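Local coordinates for cytochrome C-type biogenesis protein ccmF (Thermus thermophilus, PDB 6ZMQ), which binds heme b in the membrane, probably serves in cytochrome c maturation as a heme lyase, and possibly takes part in heme transport, at residues S201-Y206 / W225-A230; Q217-E222 / T272-T277. All coordinates share one frame; numbering follows the deposited sequence.

Interaction 1: S201-Y206 / W225-A230; sequences SVPYAY and WWTLIA. With PTY (phosphatidylethanolamine), chain F.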
loop_
_atom_site.group_PDB
_atom_site.type_symbol
_atom_site.label_atom_id
_atom_site.label_comp_id
_atom_site.label_asym_id
_atom_site.label_seq_id
_atom_site.Cartn_x
_atom_site.Cartn_y
_atom_site.Cartn_z
ATOM N N SER A 201 0.908 -13.203 1.887
ATOM C CA SER A 201 0.302 -14.526 1.939
ATOM C C SER A 201 1.300 -15.574 2.397
ATOM O O SER A 201 1.006 -16.372 3.298
ATOM C CB SER A 201 -0.267 -14.897 0.577
ATOM O OG SER A 201 0.731 -15.420 -0.275
ATOM N N VAL A 202 2.498 -15.585 1.807
ATOM C CA VAL A 202 3.372 -16.760 1.932
ATOM C C VAL A 202 4.095 -16.868 3.280
ATOM O O VAL A 202 4.212 -17.993 3.787
ATOM C CB VAL A 202 4.247 -16.918 0.686
ATOM C CG1 VAL A 202 4.884 -15.632 0.281
ATOM C CG2 VAL A 202 5.341 -17.999 0.810
ATOM N N PRO A 203 4.532 -15.777 3.947
ATOM C CA PRO A 203 4.887 -15.901 5.382
ATOM C C PRO A 203 3.771 -16.390 6.292
ATOM O O PRO A 203 4.047 -17.260 7.135
ATOM C CB PRO A 203 5.302 -14.464 5.757
ATOM C CG PRO A 203 4.985 -13.641 4.529
ATOM C CD PRO A 203 5.232 -14.597 3.441
ATOM N N TYR A 204 2.536 -15.874 6.108
ATOM C CA TYR A 204 1.381 -16.274 6.922
ATOM C C TYR A 204 1.142 -17.768 6.841
ATOM O O TYR A 204 0.945 -18.423 7.874
ATOM C CB TYR A 204 0.110 -15.542 6.462
ATOM C CG TYR A 204 -1.193 -16.136 7.007
ATOM C CD1 TYR A 204 -1.608 -15.849 8.305
ATOM C CD2 TYR A 204 -2.018 -16.960 6.219
ATOM C CE1 TYR A 204 -2.784 -16.369 8.814
ATOM C CE2 TYR A 204 -3.195 -17.495 6.730
ATOM C CZ TYR A 204 -3.567 -17.192 8.028
ATOM O OH TYR A 204 -4.737 -17.695 8.554
ATOM N N ALA A 205 1.224 -18.308 5.616
ATOM C CA ALA A 205 1.154 -19.738 5.349
ATOM C C ALA A 205 2.183 -20.503 6.156
ATOM O O ALA A 205 1.813 -21.391 6.942
ATOM C CB ALA A 205 1.370 -19.974 3.854
ATOM N N TYR A 206 3.442 -20.037 6.099
ATOM C CA TYR A 206 4.543 -20.627 6.856
ATOM C C TYR A 206 4.278 -20.560 8.350
ATOM O O TYR A 206 4.458 -21.564 9.056
ATOM C CB TYR A 206 5.852 -19.916 6.511
ATOM C CG TYR A 206 6.662 -20.520 5.375
ATOM C CD1 TYR A 206 6.352 -20.246 4.048
ATOM C CD2 TYR A 206 7.768 -21.318 5.633
ATOM C CE1 TYR A 206 7.100 -20.766 3.007
ATOM C CE2 TYR A 206 8.525 -21.840 4.598
ATOM C CZ TYR A 206 8.184 -21.567 3.291
ATOM O OH TYR A 206 8.931 -22.091 2.262
ATOM N N TRP A 225 12.213 -12.589 2.387
ATOM C CA TRP A 225 12.223 -11.699 1.231
ATOM C C TRP A 225 10.806 -11.399 0.757
ATOM O O TRP A 225 10.539 -10.304 0.250
ATOM C CB TRP A 225 13.092 -12.305 0.126
ATOM C CG TRP A 225 14.600 -12.207 0.422
ATOM C CD1 TRP A 225 15.482 -13.249 0.420
ATOM C CD2 TRP A 225 15.383 -11.030 0.736
ATOM N NE1 TRP A 225 16.745 -12.814 0.735
ATOM C CE2 TRP A 225 16.716 -11.458 0.924
ATOM C CE3 TRP A 225 15.092 -9.667 0.882
ATOM C CZ2 TRP A 225 17.744 -10.575 1.248
ATOM C CZ3 TRP A 225 16.120 -8.799 1.197
ATOM C CH2 TRP A 225 17.424 -9.255 1.382
ATOM N N TRP A 226 9.877 -12.345 0.952
ATOM C CA TRP A 226 8.465 -12.074 0.684
ATOM C C TRP A 226 7.902 -11.068 1.673
ATOM O O TRP A 226 7.050 -10.253 1.311
ATOM C CB TRP A 226 7.628 -13.350 0.758
ATOM C CG TRP A 226 7.778 -14.252 -0.392
ATOM C CD1 TRP A 226 7.068 -14.235 -1.553
ATOM C CD2 TRP A 226 8.663 -15.370 -0.477
ATOM N NE1 TRP A 226 7.467 -15.267 -2.370
ATOM C CE2 TRP A 226 8.452 -15.974 -1.733
ATOM C CE3 TRP A 226 9.631 -15.905 0.380
ATOM C CZ2 TRP A 226 9.175 -17.088 -2.153
ATOM C CZ3 TRP A 226 10.349 -17.015 -0.039
ATOM C CH2 TRP A 226 10.116 -17.595 -1.293
ATOM N N THR A 227 8.372 -11.109 2.925
ATOM C CA THR A 227 7.956 -10.124 3.918
ATOM C C THR A 227 8.444 -8.726 3.555
ATOM O O THR A 227 7.652 -7.770 3.559
ATOM C CB THR A 227 8.473 -10.523 5.302
ATOM O OG1 THR A 227 9.891 -10.314 5.371
ATOM C CG2 THR A 227 8.182 -11.990 5.562
ATOM N N LEU A 228 9.726 -8.598 3.168
ATOM C CA LEU A 228 10.252 -7.288 2.771
ATOM C C LEU A 228 9.617 -6.788 1.474
ATOM O O LEU A 228 9.194 -5.629 1.408
ATOM C CB LEU A 228 11.775 -7.326 2.618
ATOM C CG LEU A 228 12.348 -6.010 2.050
ATOM C CD1 LEU A 228 12.199 -4.798 2.993
ATOM C CD2 LEU A 228 13.741 -6.144 1.526
ATOM N N ILE A 229 9.484 -7.660 0.468
ATOM C CA ILE A 229 8.929 -7.285 -0.830
ATOM C C ILE A 229 7.435 -6.968 -0.723
ATOM O O ILE A 229 6.946 -6.026 -1.358
ATOM C CB ILE A 229 9.259 -8.398 -1.850
ATOM C CG1 ILE A 229 10.641 -8.137 -2.474
ATOM C CG2 ILE A 229 8.161 -8.634 -2.888
ATOM C CD1 ILE A 229 11.265 -9.302 -3.232
ATOM N N ALA A 230 6.712 -7.680 0.146
ATOM C CA ALA A 230 5.302 -7.393 0.411
ATOM C C ALA A 230 5.129 -6.044 1.080
ATOM O O ALA A 230 4.230 -5.272 0.718
ATOM C CB ALA A 230 4.714 -8.464 1.325
HETATM C C1 PTY F . 10.708 -14.041 -3.752
HETATM C C2 PTY F . 14.892 -16.322 2.049
HETATM C C3 PTY F . 14.856 -16.937 0.650
HETATM O O4 PTY F . 9.617 -13.744 -4.575
HETATM C C5 PTY F . 12.959 -15.196 -3.727
HETATM C C6 PTY F . 11.750 -14.787 -4.578
HETATM O O7 PTY F . 12.176 -13.907 -5.584
HETATM C C8 PTY F . 12.253 -14.400 -6.896
HETATM O O10 PTY F . 12.759 -15.451 -7.118
HETATM C C11 PTY F . 11.690 -13.565 -8.051
HETATM C C12 PTY F . 11.636 -14.400 -9.331
HETATM C C13 PTY F . 11.042 -13.612 -10.504
HETATM C C14 PTY F . 11.913 -12.397 -10.834
HETATM C C15 PTY F . 11.566 -11.852 -12.221
HETATM C C16 PTY F . 11.939 -10.370 -12.262
HETATM C C17 PTY F . 11.074 -9.611 -13.274
HETATM C C18 PTY F . 10.045 -8.667 -12.631
HETATM C C19 PTY F . 10.519 -8.009 -11.330
HETATM C C20 PTY F . 10.076 -6.544 -11.261
HETATM C C21 PTY F . 8.559 -6.420 -11.084
HETATM C C22 PTY F . 8.180 -4.935 -11.019
HETATM C C23 PTY F . 6.878 -4.703 -10.246
HETATM C C24 PTY F . 5.758 -4.332 -11.226
HETATM C C25 PTY F . 4.989 -3.106 -10.722
HETATM C C26 PTY F . 4.044 -2.581 -11.806
HETATM C C27 PTY F . 3.787 -1.091 -11.588
HETATM C C28 PTY F . 3.483 -0.447 -12.938
HETATM C C29 PTY F . 4.003 0.987 -12.970
HETATM C C30 PTY F . 8.969 -12.533 -4.306
HETATM C C31 PTY F . 7.934 -11.978 -5.289
HETATM O O30 PTY F . 9.207 -11.938 -3.307
HETATM C C32 PTY F . 8.463 -11.820 -6.714
HETATM C C33 PTY F . 7.415 -11.069 -7.539
HETATM C C34 PTY F . 8.075 -9.966 -8.367
HETATM C C35 PTY F . 7.079 -8.821 -8.537
HETATM C C36 PTY F . 5.909 -9.296 -9.403
HETATM C C37 PTY F . 5.335 -8.130 -10.217
HETATM C C38 PTY F . 4.171 -8.592 -11.100
HETATM C C39 PTY F . 3.532 -7.424 -11.853
HETATM C C40 PTY F . 3.107 -7.878 -13.249
HETATM C C41 PTY F . 2.625 -6.689 -14.078
HETATM C C42 PTY F . 3.818 -6.083 -14.814
HETATM C C43 PTY F . 3.599 -6.233 -16.317
HETATM C C44 PTY F . 4.390 -5.133 -17.020
HETATM P P1 PTY F . 13.779 -16.715 -1.738
HETATM O O11 PTY F . 14.088 -16.148 -0.220
HETATM O O12 PTY F . 13.320 -18.150 -1.624
HETATM O O13 PTY F . 15.064 -16.711 -2.532
HETATM O O14 PTY F . 12.624 -15.792 -2.496
HETATM N N1 PTY F . 15.925 -16.979 2.831
#
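The indole of Trp226 is held between protein and lipid: CG1 of Val202 sits over one face, in a CH-pi contact whose modelled approach is too close to be exact, while the glycerol and phosphate of a phosphatidylethanolamine lie over the other. C1 of the lipid is 3.5 Å above the indole plane, offset toward its rim. Beside this sandwich, Pro203 closes the gap between the backbones, with its CD 3.8 Å from Trp226 CB and its CG 3.7 Å from Thr227 CG2. Thr227 sends its hydroxyl back to the carbonyl oxygen of Arg224, a heme-binding residue. Its OG1 lies between the backbone N and the carbonyl carbon (chi1 72°), which leaves the methyl group to meet the proline ring.

The two segments belong to consecutive membrane helices, 185-213 and 224-247, that form an antiparallel hairpin. Their local axes approach to 8.9 Å at 143°, and helix 185-213 is kinked at Pro203, whose nitrogen has no hydrogen to give to the preceding turn.

The lipid runs on past Ile229 and Trp225. Its ester carbonyl oxygen O30 packs against Ile229 CD1, and its phosphate oxygen O11 reaches the edge of the Trp225 ring, 3.3 Å from CD1. Trp225 NE1 makes a weak hydrogen bond to a second phosphatidylethanolamine. The ammonium end of the first lipid is hydrogen-bonded to the backbone oxygen of Glu221, ahead of helix 224-247.

Interaction 2: Q217-E222 / T272-T277; sequences QTWVEE and TAFLHT. With HEM (protoporphyrin IX containing Fe), chain B.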
loop_
_atom_site.group_PDB
_atom_site.type_symbol
_atom_site.label_atom_id
_atom_site.label_comp_id
_atom_site.label_asym_id
_atom_site.label_seq_id
_atom_site.Cartn_x
_atom_site.Cartn_y
_atom_site.Cartn_z
ATOM N N GLN A 217 10.817 -21.095 15.104
ATOM C CA GLN A 217 11.756 -20.028 14.804
ATOM C C GLN A 217 12.207 -20.024 13.352
ATOM O O GLN A 217 12.358 -18.945 12.767
ATOM C CB GLN A 217 12.965 -20.119 15.756
ATOM C CG GLN A 217 14.339 -19.756 15.201
ATOM C CD GLN A 217 14.490 -18.260 15.011
ATOM O OE1 GLN A 217 13.788 -17.482 15.646
ATOM N NE2 GLN A 217 15.385 -17.855 14.117
ATOM N N THR A 218 12.317 -21.205 12.733
ATOM C CA THR A 218 12.901 -21.355 11.405
ATOM C C THR A 218 12.055 -20.745 10.293
ATOM O O THR A 218 12.585 -20.480 9.210
ATOM C CB THR A 218 13.134 -22.840 11.098
ATOM O OG1 THR A 218 13.792 -22.969 9.831
ATOM C CG2 THR A 218 11.813 -23.608 11.067
ATOM N N TRP A 219 10.766 -20.508 10.544
ATOM C CA TRP A 219 9.819 -20.112 9.506
ATOM C C TRP A 219 10.046 -18.712 8.943
ATOM O O TRP A 219 9.693 -18.484 7.782
ATOM C CB TRP A 219 8.393 -20.194 10.054
ATOM C CG TRP A 219 8.098 -19.120 11.055
ATOM C CD1 TRP A 219 8.478 -19.103 12.362
ATOM C CD2 TRP A 219 7.369 -17.901 10.833
ATOM N NE1 TRP A 219 8.039 -17.953 12.966
ATOM C CE2 TRP A 219 7.358 -17.198 12.047
ATOM C CE3 TRP A 219 6.732 -17.335 9.723
ATOM C CZ2 TRP A 219 6.721 -15.965 12.190
ATOM C CZ3 TRP A 219 6.107 -16.103 9.866
ATOM C CH2 TRP A 219 6.103 -15.438 11.093
ATOM N N VAL A 220 10.623 -17.772 9.698
ATOM C CA VAL A 220 10.594 -16.387 9.245
ATOM C C VAL A 220 11.867 -16.030 8.483
ATOM O O VAL A 220 11.849 -15.092 7.670
ATOM C CB VAL A 220 10.331 -15.387 10.399
ATOM C CG1 VAL A 220 11.549 -15.143 11.233
ATOM C CG2 VAL A 220 9.792 -14.069 9.857
ATOM N N GLU A 221 12.943 -16.783 8.668
ATOM C CA GLU A 221 14.192 -16.497 7.992
ATOM C C GLU A 221 14.278 -17.181 6.640
ATOM O O GLU A 221 15.070 -16.752 5.794
ATOM C CB GLU A 221 15.361 -16.898 8.901
ATOM C CG GLU A 221 15.004 -18.023 9.863
ATOM C CD GLU A 221 16.155 -18.433 10.749
ATOM O OE1 GLU A 221 16.171 -19.595 11.200
ATOM O OE2 GLU A 221 17.022 -17.574 11.029
ATOM N N GLU A 222 13.453 -18.205 6.415
ATOM C CA GLU A 222 13.231 -18.735 5.081
ATOM C C GLU A 222 12.223 -17.923 4.276
ATOM O O GLU A 222 12.168 -18.084 3.053
ATOM C CB GLU A 222 12.742 -20.183 5.155
ATOM C CG GLU A 222 13.531 -21.094 6.088
ATOM C CD GLU A 222 12.710 -22.296 6.545
ATOM O OE1 GLU A 222 11.568 -22.098 7.016
ATOM O OE2 GLU A 222 13.194 -23.440 6.412
ATOM N N THR A 272 4.744 -3.363 9.075
ATOM C CA THR A 272 5.994 -2.695 9.467
ATOM C C THR A 272 6.405 -3.258 10.809
ATOM O O THR A 272 7.550 -3.603 10.984
ATOM C CB THR A 272 5.768 -1.225 9.744
ATOM O OG1 THR A 272 5.286 -0.863 8.471
ATOM C CG2 THR A 272 7.060 -0.485 9.957
ATOM N N ALA A 273 5.472 -3.388 11.723
ATOM C CA ALA A 273 5.829 -3.939 13.035
ATOM C C ALA A 273 6.326 -5.359 12.835
ATOM O O ALA A 273 7.322 -5.763 13.392
ATOM C CB ALA A 273 4.602 -3.918 13.879
ATOM N N PHE A 274 5.646 -6.063 11.967
ATOM C CA PHE A 274 6.017 -7.459 11.685
ATOM C C PHE A 274 7.402 -7.511 11.073
ATOM O O PHE A 274 8.156 -8.310 11.476
ATOM C CB PHE A 274 4.979 -8.073 10.767
ATOM C CG PHE A 274 5.404 -9.365 10.164
ATOM C CD1 PHE A 274 5.799 -10.391 10.957
ATOM C CD2 PHE A 274 5.422 -9.526 8.809
ATOM C CE1 PHE A 274 6.183 -11.575 10.382
ATOM C CE2 PHE A 274 5.808 -10.708 8.235
ATOM C CZ PHE A 274 6.186 -11.738 9.025
ATOM N N LEU A 275 7.740 -6.592 10.193
ATOM C CA LEU A 275 9.064 -6.597 9.550
ATOM C C LEU A 275 10.163 -6.505 10.615
ATOM O O LEU A 275 11.111 -7.256 10.568
ATOM C CB LEU A 275 9.053 -5.388 8.627
ATOM C CG LEU A 275 10.065 -5.404 7.512
ATOM C CD1 LEU A 275 9.780 -4.310 6.539
ATOM C CD2 LEU A 275 11.426 -5.195 8.084
ATOM N N HIS A 276 10.008 -5.576 11.538
ATOM C CA HIS A 276 10.964 -5.403 12.644
ATOM C C HIS A 276 10.984 -6.641 13.547
ATOM O O HIS A 276 12.053 -6.997 13.932
ATOM C CB HIS A 276 10.683 -4.084 13.370
ATOM C CG HIS A 276 11.081 -2.865 12.613
ATOM N ND1 HIS A 276 10.728 -2.657 11.333
ATOM C CD2 HIS A 276 11.786 -1.793 12.966
ATOM C CE1 HIS A 276 11.218 -1.526 10.930
ATOM N NE2 HIS A 276 11.877 -0.986 11.891
ATOM N N THR A 277 9.859 -7.259 13.906
ATOM C CA THR A 277 9.908 -8.437 14.778
ATOM C C THR A 277 10.537 -9.605 14.017
ATOM O O THR A 277 11.209 -10.396 14.637
ATOM C CB THR A 277 8.637 -8.510 15.616
ATOM O OG1 THR A 277 7.583 -8.905 14.766
ATOM C CG2 THR A 277 8.263 -7.156 16.132
HETATM C CHA HEM B . 15.431 -2.219 9.242
HETATM C CHB HEM B . 14.891 -0.163 13.656
HETATM C CHC HEM B . 10.860 2.155 12.066
HETATM C CHD HEM B . 11.759 0.434 7.592
HETATM C C1A HEM B . 15.588 -1.841 10.566
HETATM C C2A HEM B . 16.614 -2.359 11.403
HETATM C C3A HEM B . 16.468 -1.792 12.634
HETATM C C4A HEM B . 15.361 -0.925 12.591
HETATM C CMA HEM B . 17.326 -2.038 13.842
HETATM C CAA HEM B . 17.691 -3.358 11.012
HETATM C CBA HEM B . 18.837 -2.688 10.231
HETATM C CGA HEM B . 19.562 -1.674 11.080
HETATM O O1A HEM B . 19.579 -0.471 10.731
HETATM O O2A HEM B . 20.143 -2.039 12.127
HETATM C C1B HEM B . 13.721 0.621 13.570
HETATM C C2B HEM B . 13.114 1.231 14.693
HETATM C C3B HEM B . 11.994 1.878 14.271
HETATM C C4B HEM B . 11.895 1.630 12.833
HETATM C CMB HEM B . 13.615 1.194 16.103
HETATM C CAB HEM B . 11.035 2.651 15.069
HETATM C CBB HEM B . 9.821 1.893 15.480
HETATM C C1C HEM B . 10.811 1.950 10.704
HETATM C C2C HEM B . 9.987 2.643 9.817
HETATM C C3C HEM B . 10.262 2.142 8.568
HETATM C C4C HEM B . 11.260 1.145 8.677
HETATM C CMC HEM B . 8.977 3.721 10.120
HETATM C CAC HEM B . 9.618 2.568 7.338
HETATM C CBC HEM B . 10.293 3.552 6.460
HETATM C C1D HEM B . 12.806 -0.498 7.645
HETATM C C2D HEM B . 13.254 -1.333 6.525
HETATM C C3D HEM B . 14.286 -2.084 6.973
HETATM C C4D HEM B . 14.468 -1.685 8.387
HETATM C CMD HEM B . 12.670 -1.353 5.139
HETATM C CAD HEM B . 15.087 -3.111 6.189
HETATM C CBD HEM B . 14.655 -4.517 6.623
HETATM C CGD HEM B . 15.274 -5.641 5.824
HETATM O O1D HEM B . 16.193 -6.344 6.301
HETATM O O2D HEM B . 14.850 -5.890 4.681
HETATM N NA HEM B . 14.827 -0.979 11.331
HETATM N NB HEM B . 12.949 0.872 12.493
HETATM N NC HEM B . 11.596 1.077 10.002
HETATM N ND HEM B . 13.563 -0.752 8.695
HETATM FE FE HEM B . 13.337 0.158 10.573
#
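Helix 266-284, which supplies an axial ligand of heme b, meets the loop between helices 185-213 and 224-247; within residues 272-277 the ring of Phe274 makes the contact, reaching Trp219 and Val220, while Ala278, Gln281 and Gln282 touch Val220 farther along. The backbones stay well apart, with 9.7 Å between Val220 CA and Thr277 CA, and the aromatic side chains span the gap from opposite directions. Trp219 CH2 comes up at the edge of the Phe274 ring, near its plane, 3.9 Å from CE1. Seen from the indole, CE1 approaches obliquely. Val220 adds CG2 at 4.4 Å from Phe274 CZ.

Phe274 gets there because its CG is anti to the backbone N (chi1 167°), which carries the ring away from the helix toward the loop. On the loop, residues 217-220 make a type I beta turn, and Trp219 folds back so that Val220 CB lies over the centre of its indole. Phe292 of helix 288-307 stacks with the same indole.

From the other side of helix 266-284, His276 binds the heme iron through NE2 at 2.3 Å, and His510 provides the second axial bond. The exact placement of the imidazole against the porphyrin is doubtful in this model. A weak hydrogen bond from His276 ND1 to Thr272 O, 3.3 Å long, may help to set the rotation of the ring. Leu275 CD2 packs against the propionate carbon CBD of the heme.

The contact is small and wholly apolar, burying 94 Å² in all. Without a directional bond of its own, its geometry depends on the shapes of the rings and on how their neighbours hold them, and a hydrogen bond from Gln281 NE2 to Gln217 O joins the same loop to the same helix.

In the fold
Along the chain, helix 185-213 comes first and the loop 217-222 follows. Interaction 1 then closes the hairpin by bringing helix 224-247 back against 201-206, with 18 residues between its segments. Interaction 2 starts inside that hairpin loop and ends on helix 266-284, beyond the second hairpin helix, across 49 residues. The two contacts therefore cross rather than nest. Their centres are 9 Å apart and they touch directly: Thr227 CG2 lies 3.8 Å from Phe274 CE2, and Pro203 O is 3.6 Å from Trp219 CZ3. Together they tie three successive membrane helices and one connecting loop to one another, near bound lipid and heme.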